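Local structure of pectate lyase (Bacillus, 3VMV) at residues Ile134-Phe139 and Val167-Phe172. The protein probably cleaves polygalacturonate in pectin as a family 1 polysaccharide lyase, a secreted enzyme with a right-handed parallel beta-helix fold. Numbering follows the deposited sequence.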
ATOM      1  N   ILE A 134       6.230   0.131   3.607  1.00  9.05           N
ATOM      2  CA  ILE A 134       5.279   1.216   3.891  1.00  8.93           C
ATOM      3  C   ILE A 134       4.645   0.832   5.230  1.00  7.92           C
ATOM      4  O   ILE A 134       3.861  -0.117   5.247  1.00  8.93           O
ATOM      5  CB  ILE A 134       4.280   1.272   2.776  1.00  8.69           C
ATOM      6  CG1 ILE A 134       5.019   1.735   1.519  1.00  9.34           C
ATOM      7  CG2 ILE A 134       3.071   2.238   3.143  1.00 11.03           C
ATOM      8  CD1 ILE A 134       4.217   1.526   0.211  1.00 11.62           C
ATOM      9  N   ASP A 135       5.060   1.518   6.297  1.00  7.97           N
ATOM     10  CA  ASP A 135       4.769   1.065   7.669  1.00  7.99           C
ATOM     11  C   ASP A 135       4.255   2.176   8.560  1.00  8.71           C
ATOM     12  O   ASP A 135       4.797   3.260   8.614  1.00  9.09           O
ATOM     13  CB  ASP A 135       6.057   0.470   8.236  1.00 10.07           C
ATOM     14  CG  ASP A 135       5.904  -0.007   9.686  1.00 11.41           C
ATOM     15  OD1 ASP A 135       5.316  -1.081   9.865  1.00 12.95           O
ATOM     16  OD2 ASP A 135       6.358   0.707  10.590  1.00 11.98           O
ATOM     17  N   HIS A 136       3.197   1.904   9.309  1.00  8.67           N
ATOM     18  CA  HIS A 136       2.754   2.818  10.358  1.00  9.58           C
ATOM     19  C   HIS A 136       2.354   4.196   9.846  1.00  9.73           C
ATOM     20  O   HIS A 136       2.604   5.203  10.480  1.00 10.48           O
ATOM     21  CB  HIS A 136       3.789   2.918  11.500  1.00 10.56           C
ATOM     22  CG  HIS A 136       3.664   1.825  12.519  1.00 10.19           C
ATOM     23  ND1 HIS A 136       4.499   0.728  12.537  1.00 10.66           N
ATOM     24  CD2 HIS A 136       2.772   1.639  13.525  1.00 11.92           C
ATOM     25  CE1 HIS A 136       4.172  -0.050  13.563  1.00 12.88           C
ATOM     26  NE2 HIS A 136       3.113   0.467  14.164  1.00 13.70           N
ATOM     27  N   ASN A 137       1.681   4.195   8.696  1.00  9.80           N
ATOM     28  CA  ASN A 137       1.139   5.416   8.123  1.00  9.80           C
ATOM     29  C   ASN A 137      -0.384   5.447   8.213  1.00 10.13           C
ATOM     30  O   ASN A 137      -1.018   4.459   8.601  1.00 10.25           O
ATOM     31  CB  ASN A 137       1.531   5.501   6.669  1.00  9.83           C
ATOM     32  CG  ASN A 137       3.026   5.282   6.444  1.00 10.07           C
ATOM     33  OD1 ASN A 137       3.444   4.284   5.764  1.00 13.11           O
ATOM     34  ND2 ASN A 137       3.824   6.175   6.931  1.00  6.84           N
ATOM     35  N   GLU A 138      -0.963   6.573   7.793  1.00 11.18           N
ATOM     36  CA  GLU A 138      -2.416   6.687   7.691  1.00 10.73           C
ATOM     37  C   GLU A 138      -2.714   7.324   6.360  1.00  9.68           C
ATOM     38  O   GLU A 138      -2.104   8.315   6.001  1.00 10.59           O
ATOM     39  CB  GLU A 138      -3.016   7.504   8.841  1.00 11.05           C
ATOM     40  CG  GLU A 138      -2.752   6.798  10.167  1.00 12.06           C
ATOM     41  CD  GLU A 138      -3.423   7.407  11.377  1.00 16.54           C
ATOM     42  OE1 GLU A 138      -4.415   8.170  11.251  1.00 20.34           O
ATOM     43  OE2 GLU A 138      -2.985   7.097  12.511  1.00 14.15           O
ATOM     44  N   PHE A 139      -3.692   6.749   5.670  1.00  8.97           N
ATOM     45  CA  PHE A 139      -4.064   7.177   4.324  1.00  9.82           C
ATOM     46  C   PHE A 139      -5.552   7.335   4.280  1.00 11.12           C
ATOM     47  O   PHE A 139      -6.276   6.424   4.720  1.00 10.56           O
ATOM     48  CB  PHE A 139      -3.665   6.126   3.288  1.00  9.16           C
ATOM     49  CG  PHE A 139      -2.213   5.682   3.382  1.00  9.59           C
ATOM     50  CD1 PHE A 139      -1.185   6.565   3.078  1.00  9.34           C
ATOM     51  CD2 PHE A 139      -1.899   4.377   3.729  1.00 10.21           C
ATOM     52  CE1 PHE A 139       0.160   6.186   3.157  1.00 11.06           C
ATOM     53  CE2 PHE A 139      -0.556   3.967   3.789  1.00 10.19           C
ATOM     54  CZ  PHE A 139       0.477   4.861   3.509  1.00  9.25           C
ATOM     55  N   VAL A 167       3.506  -3.792   3.215  1.00  9.64           N
ATOM     56  CA  VAL A 167       2.611  -2.738   3.643  1.00  8.49           C
ATOM     57  C   VAL A 167       2.080  -3.208   4.998  1.00  8.77           C
ATOM     58  O   VAL A 167       1.293  -4.169   5.059  1.00  9.38           O
ATOM     59  CB  VAL A 167       1.467  -2.643   2.648  1.00  9.30           C
ATOM     60  CG1 VAL A 167       0.398  -1.612   3.073  1.00 10.48           C
ATOM     61  CG2 VAL A 167       2.047  -2.276   1.260  1.00 11.02           C
ATOM     62  N   SER A 168       2.524  -2.544   6.045  1.00  7.80           N
ATOM     63  CA  SER A 168       2.258  -3.021   7.405  1.00  8.10           C
ATOM     64  C   SER A 168       1.826  -1.923   8.347  1.00  8.98           C
ATOM     65  O   SER A 168       2.327  -0.806   8.308  1.00  8.97           O
ATOM     66  CB  SER A 168       3.516  -3.727   7.937  1.00 10.45           C
ATOM     67  OG  SER A 168       4.644  -2.868   7.963  1.00 11.51           O
ATOM     68  N   TRP A 169       0.924  -2.270   9.266  1.00  8.35           N
ATOM     69  CA  TRP A 169       0.588  -1.373  10.385  1.00  8.92           C
ATOM     70  C   TRP A 169       0.017  -0.016   9.978  1.00  9.77           C
ATOM     71  O   TRP A 169       0.130   0.936  10.724  1.00 11.56           O
ATOM     72  CB  TRP A 169       1.793  -1.170  11.341  1.00  8.78           C
ATOM     73  CG  TRP A 169       2.192  -2.492  11.995  1.00  8.19           C
ATOM     74  CD1 TRP A 169       3.292  -3.269  11.693  1.00 10.86           C
ATOM     75  CD2 TRP A 169       1.519  -3.134  13.099  1.00 10.32           C
ATOM     76  NE1 TRP A 169       3.333  -4.357  12.560  1.00 12.60           N
ATOM     77  CE2 TRP A 169       2.255  -4.308  13.406  1.00 11.84           C
ATOM     78  CE3 TRP A 169       0.364  -2.837  13.839  1.00 10.24           C
ATOM     79  CZ2 TRP A 169       1.872  -5.197  14.442  1.00 11.00           C
ATOM     80  CZ3 TRP A 169      -0.005  -3.716  14.885  1.00 11.97           C
ATOM     81  CH2 TRP A 169       0.762  -4.881  15.154  1.00 12.23           C
ATOM     82  N   ASN A 170      -0.593   0.066   8.794  1.00  9.14           N
ATOM     83  CA  ASN A 170      -1.134   1.341   8.347  1.00  7.61           C
ATOM     84  C   ASN A 170      -2.612   1.406   8.574  1.00  9.68           C
ATOM     85  O   ASN A 170      -3.270   0.372   8.742  1.00 10.63           O
ATOM     86  CB  ASN A 170      -0.916   1.507   6.831  1.00  8.36           C
ATOM     87  CG  ASN A 170       0.546   1.380   6.423  1.00  8.40           C
ATOM     88  OD1 ASN A 170       1.333   2.302   6.644  1.00  8.69           O
ATOM     89  ND2 ASN A 170       0.899   0.264   5.748  1.00  8.50           N
ATOM     90  N   LYS A 171      -3.164   2.609   8.553  1.00 10.16           N
ATOM     91  CA  LYS A 171      -4.634   2.745   8.486  1.00  8.06           C
ATOM     92  C   LYS A 171      -4.976   3.266   7.098  1.00 10.16           C
ATOM     93  O   LYS A 171      -4.322   4.180   6.605  1.00 10.77           O
ATOM     94  CB  LYS A 171      -5.139   3.734   9.515  1.00  8.99           C
ATOM     95  CG  LYS A 171      -4.853   3.292  10.967  1.00 10.23           C
ATOM     96  CD  LYS A 171      -5.523   4.276  11.945  1.00 13.67           C
ATOM     97  CE  LYS A 171      -5.356   3.783  13.396  1.00 20.57           C
ATOM     98  NZ  LYS A 171      -6.091   4.705  14.327  1.00 21.18           N
ATOM     99  N   PHE A 172      -5.951   2.614   6.453  1.00  8.27           N
ATOM    100  CA  PHE A 172      -6.514   3.062   5.171  1.00  9.41           C
ATOM    101  C   PHE A 172      -7.996   3.295   5.475  1.00  9.47           C
ATOM    102  O   PHE A 172      -8.713   2.353   5.832  1.00 10.62           O
ATOM    103  CB  PHE A 172      -6.454   1.921   4.143  1.00  9.67           C
ATOM    104  CG  PHE A 172      -5.074   1.561   3.664  1.00  9.14           C
ATOM    105  CD1 PHE A 172      -4.618   2.050   2.433  1.00 11.09           C
ATOM    106  CD2 PHE A 172      -4.228   0.745   4.425  1.00  7.36           C
ATOM    107  CE1 PHE A 172      -3.368   1.724   1.933  1.00 11.53           C
ATOM    108  CE2 PHE A 172      -2.977   0.404   3.938  1.00  8.67           C
ATOM    109  CZ  PHE A 172      -2.525   0.919   2.686  1.00  8.44           C
TER
HETATM  110  O   HOH W   1      -4.218   6.482  14.694  1.00 27.07           O
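Ile134-Phe139 and Val167-Phe172 pair in parallel as successive turns of the beta-helix, each bending sharply at a residue in the left-handed helical backbone conformation, His136 or Trp169. Asn137 lies beside Asn170 and Phe139 beside Phe172, in step from turn to turn. The asparagine pair at the bend is as in the asparagine stack of pectate lyases. Asn170 ND2 donates to Ile134 O at 3.0 Å, coming from above the carbonyl plane. That oxygen also accepts Ser168 N. Asn170 OD1 takes the backbone N-H of Asn137 at 2.8 Å, so both ends of the amide are held.

On the side turned away from the helix interior, Trp169 CB sits over the centre of the His136 ring, 3.4 Å from its centroid. The indole's five-membered ring is nearly parallel to the imidazole, at 4°, but slid aside. Ile325 also packs on His136. His136 ND1 donates in its ring plane to Asp135 OD2 at 2.7 Å. Asp135 OD1 accepts Ser168 OG at 2.7 Å through its anti lone pair. An alanine in place of His136 would probably leave Asp135 OD2 without this donor and open a gap beside Trp169 CB. Glu138 and Lys171 run side by side, their charged ends joined by a water; Glu138 OE2 also accepts Val322 N.

Inside, Phe139 CD2 lies over one face of the Phe172 ring, toward its rim, 3.5 Å from Phe172 CE1. The rows continue: Trp169 stacks on His198, Phe172 meets Phe201, and strands 123-126 and 156-158 pack against the inward side chains.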